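PDB 6Z8H: variant surface glycoprotein MITat 1.13 from Trypanosoma brucei, which probably forms the dense coat on the parasite surface, one of many antigenically distinct variants whose successive expression lets the trypanosome evade the host immune response. Local coordinates for residues 50-55 with 277-282; 190-195 with 254-259; 197-202 with 247-252; 299-304 with 319-324. All blocks are in the same frame, centred on the assembly; numbering follows the deposited sequence.

The four contacts lie along an elongated, largely helical subunit, and their chemistry changes with position. Contact 1, close to the chain centre, lays a loop on long helix 34-75 with a bridging water and no direct hydrogen bond. Contacts 2 and 3 touch each other and share strand 194-202: contact 3 pairs it with strand 247-253 through backbone hydrogen bonds, while contact 2 fastens the loops beyond with a salt bridge and a water. Contact 4 lies on the opposite side of the chain's centre from these two, about 85 Å from contact 3 between centres. It is the buried one and wholly apolar; the others are partly buried. Contacts 2, 3 and 4 also touch the second subunit.

Contact 1: residues 50-55 with 277-282; sequences SKYADG and STPCSS. With SO4 (sulfate ion), chain G.
Helix 34-75, one of the two long helices that form the stalk of the VSG N-terminal fold, here carries the loop joining helix 260-273 to helix 287-291. K51 meets this loop with the root of its side chain: CB lies 3.1 Å from S277 O. Bent at chi2 (-63°), the chain then runs alongside the T278 side chain, CG 4.0 Å from T278 CG2, and takes its ammonium end away from the loop. One turn on, G55 lets the backbones come close, its CA 3.3 Å from P279 O in a CA-H...O contact. C280 is tied to C98 of helix 78-129 by a disulfide, and N58 and E101 bond its backbone. The P279 ring crosses Y52 at about a right angle, CG reaching Y52 CD1 at 4.1 Å. With CG anti to the backbone N, Y52 directs its hydroxyl to a sulfate, OH donating to O2 at 2.9 Å. That ion also binds R106 of both subunits and Y52 of the second subunit. Between the segments themselves no direct hydrogen bond forms; close backbone packing is joined by a single water donating to K51 O and P279 O. The sulfate, probably from the crystallisation liquor, would offset the charges of the two arginines.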
# COMPACT_ATOMS: atom_id res chain seq x y z
N SER A 50 7.75 0.78 -7.72
CA SER A 50 7.83 1.39 -9.04
C SER A 50 7.70 0.34 -10.12
O SER A 50 6.98 0.54 -11.10
CB SER A 50 9.16 2.14 -9.22
OG SER A 50 9.07 3.04 -10.31
N LYS A 51 8.35 -0.82 -9.94
CA LYS A 51 8.19 -1.90 -10.91
C LYS A 51 6.78 -2.47 -10.89
O LYS A 51 6.23 -2.83 -11.93
CB LYS A 51 9.20 -3.00 -10.63
CG LYS A 51 10.66 -2.61 -10.90
CD LYS A 51 10.96 -2.27 -12.37
CE LYS A 51 12.44 -1.93 -12.59
NZ LYS A 51 12.72 -1.43 -13.96
N TYR A 52 6.19 -2.60 -9.70
CA TYR A 52 4.82 -3.07 -9.61
C TYR A 52 3.88 -2.14 -10.37
O TYR A 52 3.03 -2.61 -11.14
CB TYR A 52 4.40 -3.20 -8.13
CG TYR A 52 3.03 -3.80 -7.95
CD1 TYR A 52 2.83 -5.17 -7.97
CD2 TYR A 52 1.92 -2.99 -7.75
CE1 TYR A 52 1.58 -5.72 -7.83
CE2 TYR A 52 0.67 -3.53 -7.62
CZ TYR A 52 0.50 -4.89 -7.62
OH TYR A 52 -0.76 -5.41 -7.47
N ALA A 53 4.06 -0.82 -10.21
CA ALA A 53 3.23 0.15 -10.92
C ALA A 53 3.44 0.06 -12.43
O ALA A 53 2.50 0.23 -13.21
CB ALA A 53 3.53 1.56 -10.41
N ASP A 54 4.68 -0.18 -12.85
CA ASP A 54 4.94 -0.41 -14.26
C ASP A 54 4.12 -1.60 -14.72
O ASP A 54 3.52 -1.58 -15.80
CB ASP A 54 6.42 -0.70 -14.47
CG ASP A 54 7.29 0.52 -14.29
OD1 ASP A 54 6.78 1.65 -14.32
OD2 ASP A 54 8.52 0.33 -14.12
N GLY A 55 4.09 -2.65 -13.90
CA GLY A 55 3.30 -3.82 -14.28
C GLY A 55 1.82 -3.51 -14.36
O GLY A 55 1.11 -3.99 -15.27
N SER A 277 9.57 -9.32 -8.39
CA SER A 277 10.01 -7.93 -8.39
C SER A 277 9.58 -7.16 -9.63
O SER A 277 9.47 -5.94 -9.56
CB SER A 277 11.54 -7.86 -8.27
OG SER A 277 12.01 -8.45 -7.07
N THR A 278 9.35 -7.82 -10.76
CA THR A 278 9.07 -7.12 -12.01
C THR A 278 7.92 -7.80 -12.72
O THR A 278 8.09 -8.36 -13.82
CB THR A 278 10.30 -7.07 -12.93
OG1 THR A 278 10.82 -8.40 -13.17
CG2 THR A 278 11.44 -6.21 -12.35
N PRO A 279 6.74 -7.78 -12.13
CA PRO A 279 5.58 -8.46 -12.74
C PRO A 279 5.09 -7.74 -13.98
O PRO A 279 5.17 -6.52 -14.13
CB PRO A 279 4.52 -8.40 -11.65
CG PRO A 279 4.87 -7.14 -10.87
CD PRO A 279 6.40 -7.08 -10.88
N CYS A 280 4.52 -8.53 -14.90
CA CYS A 280 3.86 -8.00 -16.10
C CYS A 280 4.79 -7.08 -16.89
O CYS A 280 4.43 -5.95 -17.24
CB CYS A 280 2.55 -7.28 -15.78
SG CYS A 280 1.69 -6.91 -17.39
N SER A 281 6.01 -7.55 -17.16
CA SER A 281 6.94 -6.74 -17.92
C SER A 281 6.76 -6.87 -19.43
O SER A 281 7.33 -6.07 -20.18
CB SER A 281 8.40 -7.07 -17.57
OG SER A 281 8.76 -8.39 -17.93
N SER A 282 5.98 -7.85 -19.92
CA SER A 282 5.86 -8.12 -21.35
C SER A 282 4.64 -7.40 -21.90
O SER A 282 3.61 -7.31 -21.22
CB SER A 282 5.72 -9.62 -21.58
OG SER A 282 6.89 -10.30 -21.20
S SO4 G . -2.88 -2.73 -6.42
O1 SO4 G . -3.69 -3.76 -5.82
O2 SO4 G . -2.52 -3.12 -7.76
O3 SO4 G . -1.68 -2.55 -5.65
O4 SO4 G . -3.62 -1.50 -6.46
O HOH W 1 7.33 -4.91 -13.62

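Contact 2: residues 190-195 with 254-259; sequences KLITHG and ADFLGS
A salt bridge joins K190 to D255: NZ lies 3.1 Å from OD2, on the syn lone pair of that oxygen. The lysine chain, extended beyond CG, crosses the aspartate obliquely. The other oxygen, OD1, serves its own loop, accepting G258 N at 3.0 Å from above the carboxylate plane, so both oxygens of D255 are engaged. Between the backbones, A254 N donates to T193 O at 2.8 Å; the bond is nearly straight at hydrogen (166°), although the donor stands above the carbonyl plane. A water then fills the bend, giving its protons to K190 O and I192 O and accepting from L257 N. Apolar packing follows. I192 and F256 run side by side, and CG2 of the isoleucine meets the phenylalanine ring at its edge, in plane, 3.9 Å from CD2; the same methyl looks more loosely on A254 CB, which rests against the peptide between H194 and G195. L257 CD1 lies against the K190 backbone. I160 of the second subunit packs on F256. Two turn motifs and a beta bulge shape the region: I192 N bonded to K190 O makes a gamma turn about L191, D255 forms an Asx motif, and T193 with H194, both opposite S229, make the classic bulge where strand 194-202 begins.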
# COMPACT_ATOMS: atom_id res chain seq x y z
N LYS A 190 19.43 -0.20 13.83
CA LYS A 190 18.52 0.04 14.94
C LYS A 190 18.75 1.40 15.58
O LYS A 190 17.81 2.01 16.08
CB LYS A 190 18.70 -1.06 15.98
CG LYS A 190 17.65 -2.15 15.98
CD LYS A 190 17.95 -3.17 17.08
CE LYS A 190 16.69 -3.82 17.59
NZ LYS A 190 16.96 -5.11 18.29
N LEU A 191 19.99 1.89 15.50
CA LEU A 191 20.40 3.20 16.00
C LEU A 191 20.41 3.41 17.52
O LEU A 191 21.44 3.78 18.08
CB LEU A 191 19.60 4.34 15.34
CG LEU A 191 19.57 4.27 13.80
CD1 LEU A 191 18.64 5.36 13.30
CD2 LEU A 191 20.95 4.45 13.20
N ILE A 192 19.28 3.21 18.20
CA ILE A 192 19.18 3.43 19.64
C ILE A 192 18.80 2.11 20.29
O ILE A 192 17.76 1.51 19.93
CB ILE A 192 18.17 4.54 19.99
CG1 ILE A 192 18.65 5.88 19.42
CG2 ILE A 192 17.95 4.59 21.48
CD1 ILE A 192 17.65 7.03 19.61
N THR A 193 19.66 1.63 21.19
CA THR A 193 19.37 0.49 22.05
C THR A 193 19.42 0.80 23.55
O THR A 193 18.93 -0.01 24.34
CB THR A 193 20.36 -0.65 21.77
OG1 THR A 193 21.71 -0.16 21.86
CG2 THR A 193 20.18 -1.17 20.39
N HIS A 194 19.99 1.94 23.96
CA HIS A 194 20.20 2.24 25.36
C HIS A 194 19.93 3.72 25.60
O HIS A 194 20.23 4.57 24.76
CB HIS A 194 21.63 1.91 25.81
CG HIS A 194 21.92 0.45 25.79
ND1 HIS A 194 22.33 -0.21 24.64
CD2 HIS A 194 21.85 -0.49 26.75
CE1 HIS A 194 22.50 -1.49 24.91
NE2 HIS A 194 22.23 -1.69 26.19
N GLY A 195 19.41 4.00 26.79
CA GLY A 195 19.32 5.35 27.28
C GLY A 195 20.41 5.52 28.33
O GLY A 195 20.76 4.57 29.02
N ALA A 254 16.64 0.70 25.85
CA ALA A 254 15.76 1.58 25.08
C ALA A 254 15.72 1.11 23.63
O ALA A 254 16.05 1.82 22.68
CB ALA A 254 16.24 3.03 25.19
N ASP A 255 15.29 -0.13 23.46
CA ASP A 255 15.18 -0.74 22.11
C ASP A 255 13.85 -0.31 21.47
O ASP A 255 12.87 -1.01 21.67
CB ASP A 255 15.29 -2.24 22.21
CG ASP A 255 15.28 -2.89 20.85
OD1 ASP A 255 15.21 -2.16 19.89
OD2 ASP A 255 15.52 -4.05 20.78
N PHE A 256 13.86 0.79 20.73
CA PHE A 256 12.62 1.33 20.16
C PHE A 256 12.15 0.51 18.96
O PHE A 256 10.97 0.18 18.85
CB PHE A 256 12.84 2.77 19.73
CG PHE A 256 12.85 3.74 20.90
CD1 PHE A 256 11.66 4.22 21.39
CD2 PHE A 256 14.05 4.16 21.50
CE1 PHE A 256 11.64 5.11 22.48
CE2 PHE A 256 14.03 5.07 22.56
CZ PHE A 256 12.82 5.53 23.05
N LEU A 257 13.07 0.17 18.06
CA LEU A 257 12.67 -0.48 16.81
C LEU A 257 12.36 -1.96 17.00
O LEU A 257 11.56 -2.53 16.23
CB LEU A 257 13.76 -0.35 15.76
CG LEU A 257 13.62 0.73 14.68
CD1 LEU A 257 14.89 0.86 13.86
CD2 LEU A 257 12.43 0.44 13.83
N GLY A 258 12.98 -2.61 17.96
CA GLY A 258 12.82 -4.04 18.08
C GLY A 258 13.19 -4.71 16.77
O GLY A 258 14.23 -4.43 16.19
N SER A 259 12.30 -5.57 16.30
CA SER A 259 12.52 -6.28 15.05
C SER A 259 11.81 -5.63 13.87
O SER A 259 11.71 -6.26 12.82
CB SER A 259 12.12 -7.75 15.22
OG SER A 259 10.73 -7.91 15.43
O HOH W 2 15.73 1.23 18.24

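Contact 3: residues 197-202 with 247-252; sequences LDATCA and RAIHSN
The H250 imidazole has N252 CG at its edge, in plane, within its own strand, and its ND1 is hydrogen-bonded to K149 NZ of the second subunit. The D198 carboxylate, a second flat group, leans over the neighbouring strand so that OD1 sits 3.4 Å from A248 CB, while OD2 is held by T227 OG1. D198 and A248 form a non-hydrogen-bonded antiparallel pair whose side chains share a face. Its neighbour is the hydrogen-bonded pair A199 and R247: A199 N donates to R247 O at 2.9 Å, and R247 N returns a longer bond of 3.2 Å to A199 O, both in the carbonyl planes. Beyond D198 the register slips. L197 O takes I249 N at 2.9 Å almost along the C=O axis, whereas L197 N gives its proton to H250 O, also at 2.9 Å. Two residues thus stand against one, the pattern of a classic beta bulge, and H250 N is buried with no partner in the model. I249 has a near-helical psi of -7°, and its CG1 takes the crowded position between N and carbonyl carbon. That rotation carries CD1 across to A199 CB, 3.6 Å away, and sets CG1 beside L197 CG. The N-to-C directions of the short segments stand at 128°, well short of antiparallel. W239 of helix 236-239 packs on A199, R247 and I249; strand 221-229 flanks 197-202 on its other side, and L157 and F152 of the second subunit pack on L197 and I249.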
# COMPACT_ATOMS: atom_id res chain seq x y z
N LEU A 197 22.04 7.90 31.52
CA LEU A 197 21.92 8.93 32.53
C LEU A 197 23.27 9.64 32.55
O LEU A 197 24.29 9.03 32.93
CB LEU A 197 21.62 8.28 33.87
CG LEU A 197 21.77 9.18 35.09
CD1 LEU A 197 20.95 10.46 34.97
CD2 LEU A 197 21.41 8.41 36.35
N ASP A 198 23.32 10.85 31.98
CA ASP A 198 24.51 11.69 31.99
C ASP A 198 24.51 12.55 33.24
O ASP A 198 23.48 13.12 33.62
CB ASP A 198 24.57 12.59 30.75
CG ASP A 198 24.78 11.82 29.46
OD1 ASP A 198 25.52 10.80 29.47
OD2 ASP A 198 24.21 12.26 28.44
N ALA A 199 25.67 12.64 33.90
CA ALA A 199 25.75 13.38 35.16
C ALA A 199 26.99 14.25 35.17
O ALA A 199 28.04 13.88 34.63
CB ALA A 199 25.77 12.41 36.34
N THR A 200 26.82 15.45 35.74
CA THR A 200 27.92 16.38 36.00
C THR A 200 27.69 17.02 37.36
O THR A 200 26.60 17.54 37.62
CB THR A 200 27.96 17.51 34.95
OG1 THR A 200 27.86 16.94 33.62
CG2 THR A 200 29.20 18.36 35.07
N CYS A 201 28.72 17.01 38.21
CA CYS A 201 28.66 17.65 39.52
C CYS A 201 29.87 18.54 39.73
O CYS A 201 30.96 18.35 39.19
CB CYS A 201 28.48 16.62 40.65
SG CYS A 201 28.18 17.30 42.33
N ALA A 202 29.64 19.57 40.49
CA ALA A 202 30.76 20.47 40.70
C ALA A 202 30.47 21.17 41.99
O ALA A 202 29.48 21.90 42.06
CB ALA A 202 30.86 21.47 39.56
N ARG A 247 29.59 12.71 32.06
CA ARG A 247 29.77 11.32 31.68
C ARG A 247 28.47 10.53 31.85
O ARG A 247 27.63 10.85 32.69
CB ARG A 247 30.87 10.64 32.52
CG ARG A 247 32.23 11.30 32.39
CD ARG A 247 32.77 11.09 31.01
NE ARG A 247 34.16 11.52 30.80
CZ ARG A 247 34.52 12.68 30.26
NH1 ARG A 247 33.63 13.62 30.02
NH2 ARG A 247 35.80 12.92 30.04
N ALA A 248 28.35 9.47 31.05
CA ALA A 248 27.22 8.56 31.14
C ALA A 248 27.49 7.57 32.26
O ALA A 248 28.35 6.69 32.12
CB ALA A 248 27.02 7.82 29.81
N ILE A 249 26.81 7.73 33.40
CA ILE A 249 27.12 6.94 34.59
C ILE A 249 26.20 5.74 34.78
O ILE A 249 26.44 4.93 35.69
CB ILE A 249 27.12 7.81 35.86
CG1 ILE A 249 25.72 8.34 36.18
CG2 ILE A 249 28.11 8.97 35.71
CD1 ILE A 249 25.67 9.07 37.54
N HIS A 250 25.15 5.60 33.98
CA HIS A 250 24.33 4.40 33.99
C HIS A 250 23.59 4.32 32.67
O HIS A 250 23.29 5.35 32.05
CB HIS A 250 23.32 4.38 35.15
CG HIS A 250 22.67 3.05 35.36
ND1 HIS A 250 23.22 2.07 36.16
CD2 HIS A 250 21.52 2.53 34.87
CE1 HIS A 250 22.46 1.00 36.14
NE2 HIS A 250 21.40 1.25 35.38
N SER A 251 23.30 3.09 32.24
CA SER A 251 22.56 2.87 31.00
C SER A 251 21.37 1.96 31.25
O SER A 251 21.43 1.06 32.09
CB SER A 251 23.46 2.24 29.93
OG SER A 251 24.40 3.17 29.43
N ASN A 252 20.29 2.22 30.53
CA ASN A 252 19.09 1.40 30.58
C ASN A 252 18.67 1.03 29.16
O ASN A 252 19.04 1.69 28.19
CB ASN A 252 17.94 2.12 31.28
CG ASN A 252 18.18 2.29 32.75
OD1 ASN A 252 18.22 1.31 33.51
ND2 ASN A 252 18.37 3.52 33.19

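Contact 4: residues 299-304 with 319-324; sequences MVIKAL and DEVNNA
The two short helical segments cross steeply, their axes 9.8 Å apart at closest approach and their directions 73° apart. Five residues carry the contact: V300, I301 and L304 against V321 and A324. V300 has CG1 anti to its backbone N, which places that methyl 3.8 Å from A324 CB and, more loosely, beside V321 CG1. I301 and V321 cross obliquely: I301 CG1 lies 3.7 Å from V321 CG2, with CD1 of the isoleucine touching the same methyl. One turn after V300, L304 offers its own CB to A324 CB at 4.2 Å, so the alanine methyl is met by two residues of the other helix. On the second helix N323 folds back, ND2 donating to D319 O at 2.8 Å; that carbonyl also accepts N323 N. Helix 78-129 lies beside the pair through P86 on V300 and R82 on L304, while L380 of the second subunit packs on A303. Since no hydrogen bond or charge pair spans the segments, their mutual hold rests on methyl and methylene groups, a short-range apolar joint between helices 294-304 and 318-329.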
# COMPACT_ATOMS: atom_id res chain seq x y z
N MET A 299 -0.26 -20.23 -36.21
CA MET A 299 -1.30 -19.47 -36.89
C MET A 299 -0.78 -18.71 -38.11
O MET A 299 -1.56 -18.46 -39.03
CB MET A 299 -2.08 -18.62 -35.89
CG MET A 299 -3.32 -17.94 -36.42
SD MET A 299 -4.51 -19.05 -37.20
CE MET A 299 -5.15 -19.99 -35.84
N VAL A 300 0.51 -18.36 -38.16
CA VAL A 300 1.05 -17.89 -39.44
C VAL A 300 0.86 -18.94 -40.53
O VAL A 300 0.45 -18.63 -41.65
CB VAL A 300 2.53 -17.48 -39.29
CG1 VAL A 300 3.13 -17.28 -40.65
CG2 VAL A 300 2.64 -16.21 -38.45
N ILE A 301 1.15 -20.20 -40.21
CA ILE A 301 0.98 -21.28 -41.18
C ILE A 301 -0.49 -21.44 -41.55
O ILE A 301 -0.85 -21.57 -42.72
CB ILE A 301 1.55 -22.59 -40.60
CG1 ILE A 301 3.05 -22.44 -40.32
CG2 ILE A 301 1.30 -23.75 -41.58
CD1 ILE A 301 3.67 -23.63 -39.61
N LYS A 302 -1.35 -21.45 -40.54
CA LYS A 302 -2.76 -21.73 -40.79
C LYS A 302 -3.41 -20.61 -41.60
O LYS A 302 -4.20 -20.87 -42.51
CB LYS A 302 -3.50 -21.90 -39.45
CG LYS A 302 -3.12 -23.17 -38.67
CD LYS A 302 -3.41 -23.12 -37.21
CE LYS A 302 -4.74 -23.54 -36.84
NZ LYS A 302 -5.12 -24.91 -37.33
N ALA A 303 -3.12 -19.35 -41.25
CA ALA A 303 -3.84 -18.20 -41.76
C ALA A 303 -3.13 -17.51 -42.91
O ALA A 303 -3.80 -16.90 -43.75
CB ALA A 303 -4.09 -17.18 -40.63
N LEU A 304 -1.80 -17.54 -42.95
CA LEU A 304 -1.04 -16.82 -43.96
C LEU A 304 -0.38 -17.71 -45.00
O LEU A 304 0.06 -17.19 -46.03
CB LEU A 304 0.01 -15.91 -43.32
CG LEU A 304 -0.57 -14.73 -42.53
CD1 LEU A 304 0.52 -14.02 -41.70
CD2 LEU A 304 -1.24 -13.74 -43.46
N ASP A 319 11.48 -21.33 -44.12
CA ASP A 319 11.62 -20.20 -45.03
C ASP A 319 10.23 -19.63 -45.30
O ASP A 319 10.14 -18.49 -45.23
CB ASP A 319 12.29 -20.60 -46.34
CG ASP A 319 13.78 -20.43 -46.26
OD1 ASP A 319 14.42 -20.64 -47.30
OD2 ASP A 319 14.27 -20.10 -45.17
N GLU A 320 9.24 -20.40 -45.73
CA GLU A 320 7.93 -19.87 -46.09
C GLU A 320 7.30 -19.16 -44.90
O GLU A 320 6.67 -18.11 -45.07
CB GLU A 320 7.01 -20.98 -46.61
CG GLU A 320 7.29 -21.41 -48.04
CD GLU A 320 6.82 -20.38 -49.06
OE1 GLU A 320 5.59 -20.16 -49.17
OE2 GLU A 320 7.68 -19.80 -49.77
N VAL A 321 7.49 -19.70 -43.70
CA VAL A 321 7.00 -19.04 -42.49
C VAL A 321 7.65 -17.68 -42.32
O VAL A 321 6.99 -16.68 -42.02
CB VAL A 321 7.24 -19.94 -41.26
CG1 VAL A 321 6.93 -19.20 -39.97
CG2 VAL A 321 6.41 -21.21 -41.37
N ASN A 322 8.97 -17.61 -42.51
CA ASN A 322 9.64 -16.32 -42.34
C ASN A 322 9.20 -15.32 -43.39
O ASN A 322 9.03 -14.13 -43.09
CB ASN A 322 11.14 -16.52 -42.37
CG ASN A 322 11.68 -17.11 -41.08
OD1 ASN A 322 11.32 -16.66 -39.99
ND2 ASN A 322 12.54 -18.12 -41.20
N ASN A 323 9.04 -15.76 -44.64
CA ASN A 323 8.56 -14.85 -45.68
C ASN A 323 7.15 -14.35 -45.39
O ASN A 323 6.82 -13.20 -45.68
CB ASN A 323 8.66 -15.53 -47.04
CG ASN A 323 10.07 -15.56 -47.55
OD1 ASN A 323 10.47 -14.68 -48.31
ND2 ASN A 323 10.83 -16.55 -47.12
N ALA A 324 6.30 -15.23 -44.86
CA ALA A 324 4.95 -14.80 -44.47
C ALA A 324 4.99 -13.77 -43.34
O ALA A 324 4.28 -12.75 -43.39
CB ALA A 324 4.12 -16.01 -44.06